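Local coordinates for radical SAM domain protein (Methanothrix thermoacetophila, PDB 6Y1X), which acts as a radical SAM carbide synthase, NifB, that matures the nitrogenase iron-molybdenum cofactor by building its iron-sulfur precursor, at the iron/sulfur cluster site. Numbering follows the deposited sequence.

Site 1: the iron/sulfur cluster site. Residues 59, 61-63, 65-66, 68, 72-74, 112-113, 142. With SF4 (iron/sulfur cluster), chain B.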
ATOM      1  N   CYS A  59      13.167   3.571   1.065  1.00 15.75           N
ATOM      2  CA  CYS A  59      12.538   2.304   0.727  1.00 22.01           C
ATOM      3  C   CYS A  59      13.502   1.156   0.983  1.00 21.41           C
ATOM      4  O   CYS A  59      14.724   1.330   0.997  1.00 21.64           O
ATOM      5  CB  CYS A  59      12.077   2.257  -0.734  1.00 18.44           C
ATOM      6  SG  CYS A  59      10.927   0.902  -1.034  1.00 17.74           S
ATOM      7  N   ILE A  61      13.005  -2.037  -0.704  1.00 15.55           N
ATOM      8  CA  ILE A  61      13.015  -2.950  -1.834  1.00 17.90           C
ATOM      9  C   ILE A  61      13.216  -2.128  -3.102  1.00 15.19           C
ATOM     10  O   ILE A  61      13.276  -0.897  -3.065  1.00 18.41           O
ATOM     11  CB  ILE A  61      11.722  -3.792  -1.924  1.00 15.80           C
ATOM     12  CG1 ILE A  61      10.525  -2.918  -2.293  1.00 18.00           C
ATOM     13  CG2 ILE A  61      11.430  -4.472  -0.592  1.00 16.27           C
ATOM     14  CD1 ILE A  61       9.241  -3.708  -2.489  1.00 20.65           C
ATOM     15  N   GLN A  62      13.285  -2.816  -4.236  1.00 15.60           N
ATOM     16  CA  GLN A  62      13.320  -2.157  -5.536  1.00 16.49           C
ATOM     17  C   GLN A  62      12.421  -2.935  -6.484  1.00 19.57           C
ATOM     18  O   GLN A  62      12.776  -4.031  -6.933  1.00 21.47           O
ATOM     19  CB  GLN A  62      14.741  -2.051  -6.091  1.00 21.30           C
ATOM     20  CG  GLN A  62      14.794  -1.415  -7.471  1.00 18.47           C
ATOM     21  CD  GLN A  62      14.310   0.025  -7.463  1.00 22.64           C
ATOM     22  OE1 GLN A  62      14.939   0.903  -6.873  1.00 22.22           O
ATOM     23  NE2 GLN A  62      13.161   0.263  -8.080  1.00 17.65           N
ATOM     24  N   CYS A  63      11.260  -2.360  -6.779  1.00 15.27           N
ATOM     25  CA  CYS A  63      10.331  -2.928  -7.740  1.00 16.18           C
ATOM     26  C   CYS A  63      10.850  -2.648  -9.144  1.00 17.10           C
ATOM     27  O   CYS A  63      11.444  -1.596  -9.397  1.00 17.39           O
ATOM     28  CB  CYS A  63       8.950  -2.297  -7.567  1.00 15.22           C
ATOM     29  SG  CYS A  63       8.259  -2.426  -5.910  1.00 21.05           S
ATOM     30  N   TYR A  65       9.299  -1.865 -11.681  1.00 18.67           N
ATOM     31  CA  TYR A  65       8.506  -0.840 -12.351  1.00 21.84           C
ATOM     32  C   TYR A  65       8.696   0.538 -11.730  1.00 19.45           C
ATOM     33  O   TYR A  65       7.983   1.477 -12.097  1.00 23.26           O
ATOM     34  CB  TYR A  65       7.020  -1.213 -12.362  1.00 15.06           C
ATOM     35  CG  TYR A  65       6.442  -1.573 -11.010  1.00 15.42           C
ATOM     36  CD1 TYR A  65       6.015  -0.589 -10.124  1.00 15.11           C
ATOM     37  CD2 TYR A  65       6.279  -2.902 -10.642  1.00 14.78           C
ATOM     38  CE1 TYR A  65       5.480  -0.923  -8.887  1.00 17.44           C
ATOM     39  CE2 TYR A  65       5.738  -3.246  -9.420  1.00 15.49           C
ATOM     40  CZ  TYR A  65       5.344  -2.254  -8.545  1.00 13.98           C
ATOM     41  OH  TYR A  65       4.798  -2.601  -7.334  1.00 21.98           O
ATOM     42  N   CYS A  66       9.635   0.683 -10.801  1.00 17.73           N
ATOM     43  CA  CYS A  66       9.770   1.889  -9.995  1.00 19.55           C
ATOM     44  C   CYS A  66      11.065   2.619 -10.317  1.00 21.86           C
ATOM     45  O   CYS A  66      12.137   2.005 -10.368  1.00 20.90           O
ATOM     46  CB  CYS A  66       9.733   1.563  -8.501  1.00 21.06           C
ATOM     47  SG  CYS A  66      10.113   2.993  -7.481  1.00 19.81           S
ATOM     48  N   ARG A  68      12.988   5.432  -8.305  1.00 18.11           N
ATOM     49  CA  ARG A  68      12.915   5.943  -6.936  1.00 25.18           C
ATOM     50  C   ARG A  68      12.806   7.460  -6.845  1.00 26.69           C
ATOM     51  O   ARG A  68      12.446   7.973  -5.780  1.00 31.47           O
ATOM     52  CB  ARG A  68      14.123   5.465  -6.132  1.00 29.78           C
ATOM     53  CG  ARG A  68      14.081   3.988  -5.819  1.00 31.31           C
ATOM     54  CD  ARG A  68      12.915   3.657  -4.893  1.00 32.05           C
ATOM     55  NE  ARG A  68      12.770   4.624  -3.805  1.00 32.97           N
ATOM     56  CZ  ARG A  68      13.603   4.729  -2.771  1.00 38.13           C
ATOM     57  NH1 ARG A  68      14.648   3.919  -2.662  1.00 42.24           N
ATOM     58  NH2 ARG A  68      13.382   5.642  -1.834  1.00 40.01           N
ATOM     59  N   CYS A  72       6.316   6.618  -4.277  1.00 20.57           N
ATOM     60  CA  CYS A  72       5.996   5.203  -4.437  1.00 22.41           C
ATOM     61  C   CYS A  72       4.765   4.994  -5.309  1.00 18.10           C
ATOM     62  O   CYS A  72       3.642   5.310  -4.907  1.00 16.83           O
ATOM     63  CB  CYS A  72       5.790   4.553  -3.071  1.00 20.36           C
ATOM     64  SG  CYS A  72       5.285   2.829  -3.188  1.00 19.22           S
ATOM     65  N   VAL A  73       4.975   4.463  -6.515  1.00 16.18           N
ATOM     66  CA  VAL A  73       3.906   4.383  -7.499  1.00 20.06           C
ATOM     67  C   VAL A  73       2.852   3.344  -7.143  1.00 18.40           C
ATOM     68  O   VAL A  73       1.804   3.290  -7.794  1.00 21.83           O
ATOM     69  CB  VAL A  73       4.542   4.114  -8.882  1.00 22.06           C
ATOM     70  CG1 VAL A  73       5.220   2.750  -8.910  1.00 16.44           C
ATOM     71  CG2 VAL A  73       3.540   4.301 -10.024  1.00 27.86           C
ATOM     72  N   ASN A  74       3.074   2.538  -6.102  1.00 23.36           N
ATOM     73  CA  ASN A  74       2.014   1.637  -5.658  1.00 21.79           C
ATOM     74  C   ASN A  74       0.827   2.408  -5.103  1.00 23.53           C
ATOM     75  O   ASN A  74      -0.312   1.939  -5.192  1.00 23.07           O
ATOM     76  CB  ASN A  74       2.531   0.660  -4.600  1.00 21.59           C
ATOM     77  CG  ASN A  74       3.544  -0.318  -5.151  1.00 24.97           C
ATOM     78  OD1 ASN A  74       3.557  -0.610  -6.347  1.00 21.95           O
ATOM     79  ND2 ASN A  74       4.399  -0.839  -4.277  1.00 27.95           N
ATOM     80  N   PRO A 112       7.344   9.222   0.466  1.00 14.50           N
ATOM     81  CA  PRO A 112       7.618   8.887  -0.941  1.00 17.83           C
ATOM     82  C   PRO A 112       8.206   7.481  -1.161  1.00 22.76           C
ATOM     83  O   PRO A 112       8.217   6.999  -2.295  1.00 19.94           O
ATOM     84  CB  PRO A 112       8.632   9.960  -1.359  1.00 20.30           C
ATOM     85  CG  PRO A 112       8.410  11.093  -0.395  1.00 19.78           C
ATOM     86  CD  PRO A 112       8.100  10.411   0.901  1.00 17.55           C
ATOM     87  N   GLY A 113       8.705   6.857  -0.096  1.00 22.16           N
ATOM     88  CA  GLY A 113       9.224   5.500  -0.150  1.00 14.82           C
ATOM     89  C   GLY A 113       8.340   4.509   0.586  1.00 14.58           C
ATOM     90  O   GLY A 113       7.113   4.524   0.434  1.00 17.77           O
ATOM     91  N   ASN A 142       4.763  -2.058   1.282  1.00 13.30           N
ATOM     92  CA  ASN A 142       5.076  -3.212   0.454  1.00 12.88           C
ATOM     93  C   ASN A 142       5.037  -4.509   1.256  1.00 18.70           C
ATOM     94  O   ASN A 142       5.162  -5.590   0.672  1.00 19.30           O
ATOM     95  CB  ASN A 142       6.424  -3.019  -0.255  1.00 11.83           C
ATOM     96  CG  ASN A 142       7.598  -2.862   0.710  1.00 21.76           C
ATOM     97  OD1 ASN A 142       7.649  -3.477   1.773  1.00 19.40           O
ATOM     98  ND2 ASN A 142       8.547  -2.023   0.330  1.00 20.04           N
TER
HETATM   99 FE1  SF4 B 302       9.367   2.082  -5.505  1.00 30.46          FE
HETATM  100 FE2  SF4 B 302       8.491  -0.386  -4.874  1.00 31.68          FE
HETATM  101 FE3  SF4 B 302       7.235   1.804  -3.848  1.00 29.31          FE
HETATM  102 FE4  SF4 B 302       9.729   1.114  -2.985  1.00 32.20          FE
HETATM  103  S1  SF4 B 302       7.801  -0.108  -2.698  1.00 17.35           S
HETATM  104  S2  SF4 B 302       9.018   3.227  -3.542  1.00 16.68           S
HETATM  105  S3  SF4 B 302      10.688   0.296  -4.909  1.00 20.44           S
HETATM  106  S4  SF4 B 302       7.319   1.197  -6.062  1.00 17.64           S

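Site 2: the iron/sulfur cluster site. Residues 37, 39-40, 50, 52, 75, 106, 108, 110, 138-140, 162, 215. With SF4 (iron/sulfur cluster), chain C.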
ATOM      1  N   HIS A  37     -13.983   6.006   4.740  1.00 46.01           N
ATOM      2  CA  HIS A  37     -12.669   5.962   4.119  1.00 46.34           C
ATOM      3  C   HIS A  37     -12.861   5.912   2.612  1.00 47.05           C
ATOM      4  O   HIS A  37     -13.428   4.931   2.103  1.00 43.50           O
ATOM      5  CB  HIS A  37     -11.889   4.742   4.600  1.00 39.71           C
ATOM      6  CG  HIS A  37     -10.428   4.780   4.273  1.00 41.00           C
ATOM      7  ND1 HIS A  37      -9.945   5.182   3.046  1.00 42.95           N
ATOM      8  CD2 HIS A  37      -9.342   4.460   5.017  1.00 41.96           C
ATOM      9  CE1 HIS A  37      -8.626   5.109   3.048  1.00 41.84           C
ATOM     10  NE2 HIS A  37      -8.235   4.674   4.233  1.00 39.84           N
ATOM     11  N   CYS A  39     -11.027   5.155   0.170  1.00 42.68           N
ATOM     12  CA  CYS A  39     -10.383   4.049  -0.524  1.00 44.63           C
ATOM     13  C   CYS A  39     -10.959   2.692  -0.149  1.00 44.41           C
ATOM     14  O   CYS A  39     -10.628   1.695  -0.801  1.00 48.64           O
ATOM     15  CB  CYS A  39      -8.875   4.062  -0.248  1.00 46.51           C
ATOM     16  SG  CYS A  39      -8.108   5.686  -0.469  1.00 50.58           S
ATOM     17  N   PHE A  40     -11.825   2.629   0.862  1.00 43.25           N
ATOM     18  CA  PHE A  40     -12.427   1.374   1.284  1.00 44.56           C
ATOM     19  C   PHE A  40     -13.932   1.329   1.064  1.00 50.06           C
ATOM     20  O   PHE A  40     -14.546   0.284   1.307  1.00 51.05           O
ATOM     21  CB  PHE A  40     -12.117   1.100   2.763  1.00 41.20           C
ATOM     22  CG  PHE A  40     -10.668   0.784   3.030  1.00 42.22           C
ATOM     23  CD1 PHE A  40      -9.700   1.776   2.959  1.00 42.91           C
ATOM     24  CD2 PHE A  40     -10.274  -0.504   3.347  1.00 41.43           C
ATOM     25  CE1 PHE A  40      -8.370   1.489   3.204  1.00 38.42           C
ATOM     26  CE2 PHE A  40      -8.945  -0.799   3.593  1.00 40.14           C
ATOM     27  CZ  PHE A  40      -7.992   0.200   3.522  1.00 38.93           C
ATOM     28  N   ARG A  50      -9.008  12.400   1.708  1.00 47.05           N
ATOM     29  CA  ARG A  50      -7.841  11.888   2.401  1.00 43.64           C
ATOM     30  C   ARG A  50      -6.654  12.786   2.093  1.00 44.38           C
ATOM     31  O   ARG A  50      -6.637  13.509   1.092  1.00 47.16           O
ATOM     32  CB  ARG A  50      -7.513  10.453   1.974  1.00 46.88           C
ATOM     33  CG  ARG A  50      -8.047  10.091   0.595  1.00 58.86           C
ATOM     34  CD  ARG A  50      -7.018   9.339  -0.239  1.00 63.71           C
ATOM     35  NE  ARG A  50      -5.831  10.144  -0.523  1.00 67.72           N
ATOM     36  CZ  ARG A  50      -5.021   9.943  -1.559  1.00 67.21           C
ATOM     37  NH1 ARG A  50      -5.272   8.967  -2.424  1.00 65.97           N
ATOM     38  NH2 ARG A  50      -3.964  10.723  -1.737  1.00 67.52           N
ATOM     39  N   HIS A  52      -2.172  12.661   2.259  1.00 40.30           N
ATOM     40  CA  HIS A  52      -0.940  11.912   2.457  1.00 35.47           C
ATOM     41  C   HIS A  52       0.114  12.814   3.077  1.00 36.23           C
ATOM     42  O   HIS A  52       0.247  13.981   2.699  1.00 39.44           O
ATOM     43  CB  HIS A  52      -0.421  11.356   1.130  1.00 36.12           C
ATOM     44  CG  HIS A  52      -1.174  10.163   0.638  1.00 39.42           C
ATOM     45  ND1 HIS A  52      -0.834   9.493  -0.518  1.00 41.61           N
ATOM     46  CD2 HIS A  52      -2.260   9.525   1.137  1.00 39.06           C
ATOM     47  CE1 HIS A  52      -1.674   8.492  -0.707  1.00 41.99           C
ATOM     48  NE2 HIS A  52      -2.549   8.491   0.282  1.00 40.13           N
ATOM     49  N   GLU A  75       1.067   3.590  -4.536  1.00 22.22           N
ATOM     50  CA  GLU A  75       0.014   4.328  -3.852  1.00 22.27           C
ATOM     51  C   GLU A  75      -0.049   5.779  -4.315  1.00 30.88           C
ATOM     52  O   GLU A  75      -0.655   6.614  -3.640  1.00 32.71           O
ATOM     53  CB  GLU A  75       0.190   4.253  -2.333  1.00 23.50           C
ATOM     54  CG  GLU A  75      -1.139   4.194  -1.580  1.00 30.16           C
ATOM     55  CD  GLU A  75      -1.844   2.853  -1.751  1.00 43.78           C
ATOM     56  OE1 GLU A  75      -1.347   2.000  -2.515  1.00 52.32           O
ATOM     57  OE2 GLU A  75      -2.904   2.649  -1.135  1.00 53.92           O
ATOM     58  N   VAL A 106      -9.410  11.004   6.572  1.00 32.09           N
ATOM     59  CA  VAL A 106      -8.301  10.061   6.643  1.00 29.15           C
ATOM     60  C   VAL A 106      -6.986  10.817   6.525  1.00 31.94           C
ATOM     61  O   VAL A 106      -6.853  11.734   5.708  1.00 31.41           O
ATOM     62  CB  VAL A 106      -8.398   8.982   5.541  1.00 37.15           C
ATOM     63  CG1 VAL A 106      -7.212   8.028   5.619  1.00 25.56           C
ATOM     64  CG2 VAL A 106      -9.705   8.218   5.657  1.00 30.12           C
ATOM     65  N   ALA A 108      -2.866   9.645   6.082  1.00 24.34           N
ATOM     66  CA  ALA A 108      -2.126   8.445   5.741  1.00 24.05           C
ATOM     67  C   ALA A 108      -0.678   8.797   5.458  1.00 27.90           C
ATOM     68  O   ALA A 108      -0.341   9.933   5.110  1.00 27.50           O
ATOM     69  CB  ALA A 108      -2.728   7.732   4.523  1.00 26.16           C
ATOM     70  N   ALA A 110       2.107   7.163   2.892  1.00 22.00           N
ATOM     71  CA  ALA A 110       2.173   6.256   1.757  1.00 21.84           C
ATOM     72  C   ALA A 110       3.441   6.446   0.942  1.00 22.89           C
ATOM     73  O   ALA A 110       3.611   5.765  -0.074  1.00 19.11           O
ATOM     74  CB  ALA A 110       0.947   6.428   0.850  1.00 23.63           C
ATOM     75  N   CYS A 138      -4.144   5.631   8.448  1.00 19.77           N
ATOM     76  CA  CYS A 138      -3.993   4.672   7.368  1.00 22.10           C
ATOM     77  C   CYS A 138      -2.533   4.640   6.948  1.00 25.55           C
ATOM     78  O   CYS A 138      -1.825   5.646   7.049  1.00 25.77           O
ATOM     79  CB  CYS A 138      -4.892   5.054   6.175  1.00 25.44           C
ATOM     80  SG  CYS A 138      -5.071   3.833   4.836  1.00 33.58           S
ATOM     81  N   ILE A 139      -2.073   3.470   6.511  1.00 24.82           N
ATOM     82  CA  ILE A 139      -0.732   3.342   5.956  1.00 20.83           C
ATOM     83  C   ILE A 139      -0.775   2.395   4.770  1.00 20.09           C
ATOM     84  O   ILE A 139      -1.598   1.477   4.706  1.00 25.92           O
ATOM     85  CB  ILE A 139       0.319   2.851   6.991  1.00 28.87           C
ATOM     86  CG1 ILE A 139       0.020   1.425   7.466  1.00 31.59           C
ATOM     87  CG2 ILE A 139       0.437   3.794   8.160  1.00 34.79           C
ATOM     88  CD1 ILE A 139       0.926   0.372   6.849  1.00 35.19           C
ATOM     89  N   SER A 140       0.147   2.620   3.842  1.00 20.99           N
ATOM     90  CA  SER A 140       0.441   1.733   2.733  1.00 16.59           C
ATOM     91  C   SER A 140       1.816   1.123   2.968  1.00 21.67           C
ATOM     92  O   SER A 140       2.680   1.743   3.594  1.00 20.36           O
ATOM     93  CB  SER A 140       0.403   2.496   1.399  1.00 13.90           C
ATOM     94  OG  SER A 140       0.936   1.727   0.331  1.00 27.80           O
ATOM     95  N   THR A 162      -2.853  -0.812   3.738  1.00 20.42           N
ATOM     96  CA  THR A 162      -2.768  -1.276   2.366  1.00 19.56           C
ATOM     97  C   THR A 162      -1.440  -1.990   2.179  1.00 18.64           C
ATOM     98  O   THR A 162      -0.383  -1.438   2.499  1.00 24.86           O
ATOM     99  CB  THR A 162      -2.874  -0.105   1.387  1.00 21.40           C
ATOM    100  OG1 THR A 162      -4.219   0.378   1.361  1.00 19.16           O
ATOM    101  CG2 THR A 162      -2.485  -0.551  -0.020  1.00 22.42           C
ATOM    102  N   LYS A 215      -6.499  -3.643   2.836  1.00 19.41           N
ATOM    103  CA  LYS A 215      -6.659  -3.539   1.395  0.56 19.88           C
ATOM    104  C   LYS A 215      -5.394  -4.059   0.728  1.00 17.44           C
ATOM    105  O   LYS A 215      -4.285  -3.761   1.176  1.00 18.22           O
ATOM    106  CB  LYS A 215      -6.938  -2.089   0.992  0.56 19.73           C
ATOM    107  CG  LYS A 215      -6.677  -1.735  -0.462  0.56 21.73           C
ATOM    108  CD  LYS A 215      -7.311  -0.381  -0.779  0.56 25.47           C
ATOM    109  CE  LYS A 215      -6.580   0.357  -1.884  0.56 25.08           C
ATOM    110  NZ  LYS A 215      -5.262   0.878  -1.424  0.56 28.70           N
TER
HETATM  111 FE1  SF4 C 301      -3.754   4.077   0.306  1.00 47.68          FE
HETATM  112 FE2  SF4 C 301      -6.048   5.522   0.544  1.00 75.44          FE
HETATM  113 FE3  SF4 C 301      -3.630   6.667   1.036  1.00 56.91          FE
HETATM  114 FE4  SF4 C 301      -4.657   4.810   2.792  1.00 58.91          FE
HETATM  115  S1  SF4 C 301      -5.526   6.888   2.320  1.00 36.39           S
HETATM  116  S2  SF4 C 301      -2.491   4.931   2.029  1.00 33.16           S
HETATM  117  S3  SF4 C 301      -5.699   3.384   1.320  1.00 33.10           S
HETATM  118  S4  SF4 C 301      -4.372   5.874  -0.993  1.00 32.55           S

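Site 1: the iron/sulfur cluster site
This is the radical SAM cluster. Cys59, Cys63 and Cys66 form the family's CX3CX2C motif and bind FE4, FE2 and FE1 of SF4 through their thiolate sulfurs. The remaining iron, FE3, which in radical SAM enzymes is the one that receives S-adenosylmethionine, is held here by Cys72 SG at 2.3 Å. Cys72 SG lies anti to the backbone N (chi1 176°), and Cys72 CB reaches SF4 S2 at 3.5 Å. Binding of S-adenosylmethionine at this iron would thus probably require Cys72 to move away.

Tyr65 shows how the wall is built. From CB the ring is thrown into the crowded position between backbone N and carbonyl carbon (chi1 52°). Cys63 CB sits over the centre of one ring face, and Val73 CG1 meets the ring edge in plane. CE1 approaches SF4 S4 at 4.0 Å. At the tip, the phenol OH donates to Asn74 OD1 at 2.5 Å, in the carbonyl plane on a lone pair. That bond settles the amide's rotation and turns ND2 toward SF4 S1, 3.8 Å away. Tyrosine suits the place by pairing a flat apolar wall with a polar tip.

Opposite, the guanidinium of Arg68 lies with one face on Cys59 CB, a positive charge likely to favour the anionic cluster.

The cysteines span strand 61-63 and its flanking loops, while Gly113 and Asn142 come from loops following strands 104-109 and 136-141 of the radical SAM barrel.

Site 2: the iron/sulfur cluster site
The imidazole of His37 is packed on both faces: Val106 CG2 lies over the centre of one, and Phe40 CD1 over the other, the phenyl presenting its edge so that the rings are steeply inclined. Around the rim of His37, in plane, come Cys39 SG, Cys138 SG and FE2 of SF4. The His52 ring is sandwiched too, with Arg50 NH2 over the centre of one face and Ala110 CB toward the rim of the other, while Glu75 O and SF4 S1 lie at its edge, in plane.

These rings serve a mixed ligand set. His52 NE2 binds SF4 FE3 at 2.3 Å, Glu75 OE2 binds SF4 FE1 at 2.2 Å, and Cys39 and Cys138 bind FE2 and FE4 through SG. His37 is second shell: its NE2 donates to Cys138 SG at 3.3 Å, nearly straight (168° at H), while ND1 accepts from Cys39 N at 3.1 Å. An alanine in place of His37 has neither ring nitrogen, and would probably leave the Cys138 thiolate and the Cys39 backbone less firmly placed.

Lysine suits its position by length and charge: Lys215, bent at its last torsion (chi4 -72°), makes a 3.0 Å salt bridge from NZ to Glu75 OE2 and donates to Thr162 OG1. It may temper the carboxylate's charge. Arg50 NH1 lies 3.5 Å from SF4 S4, another positive group beside the cluster.

The site is likely to hold one of the [4Fe-4S] units from which the enzyme assembles NifB-co; its histidine and carboxylate ligands may ease later release.

The C-alpha centres of site 1 and site 2 lie about 16 Å apart within one chain, so each protein molecule carries both clusters. They share no residue, yet sequence neighbours join them: Asn74 belongs to site 1 and the next residue, Glu75, to site 2. Strand 136-141 supplies Cys138 and Ser140 to site 2, and Asn142, just beyond its end, to site 1; strand 104-109 serves site 2, and the loop after it serves both, with Ala110 at site 2 and Gly113 at site 1. A shift of the Cys72 loop at site 1 could therefore be felt by Glu75, which may couple S-adenosylmethionine binding to the cluster chemistry at site 2.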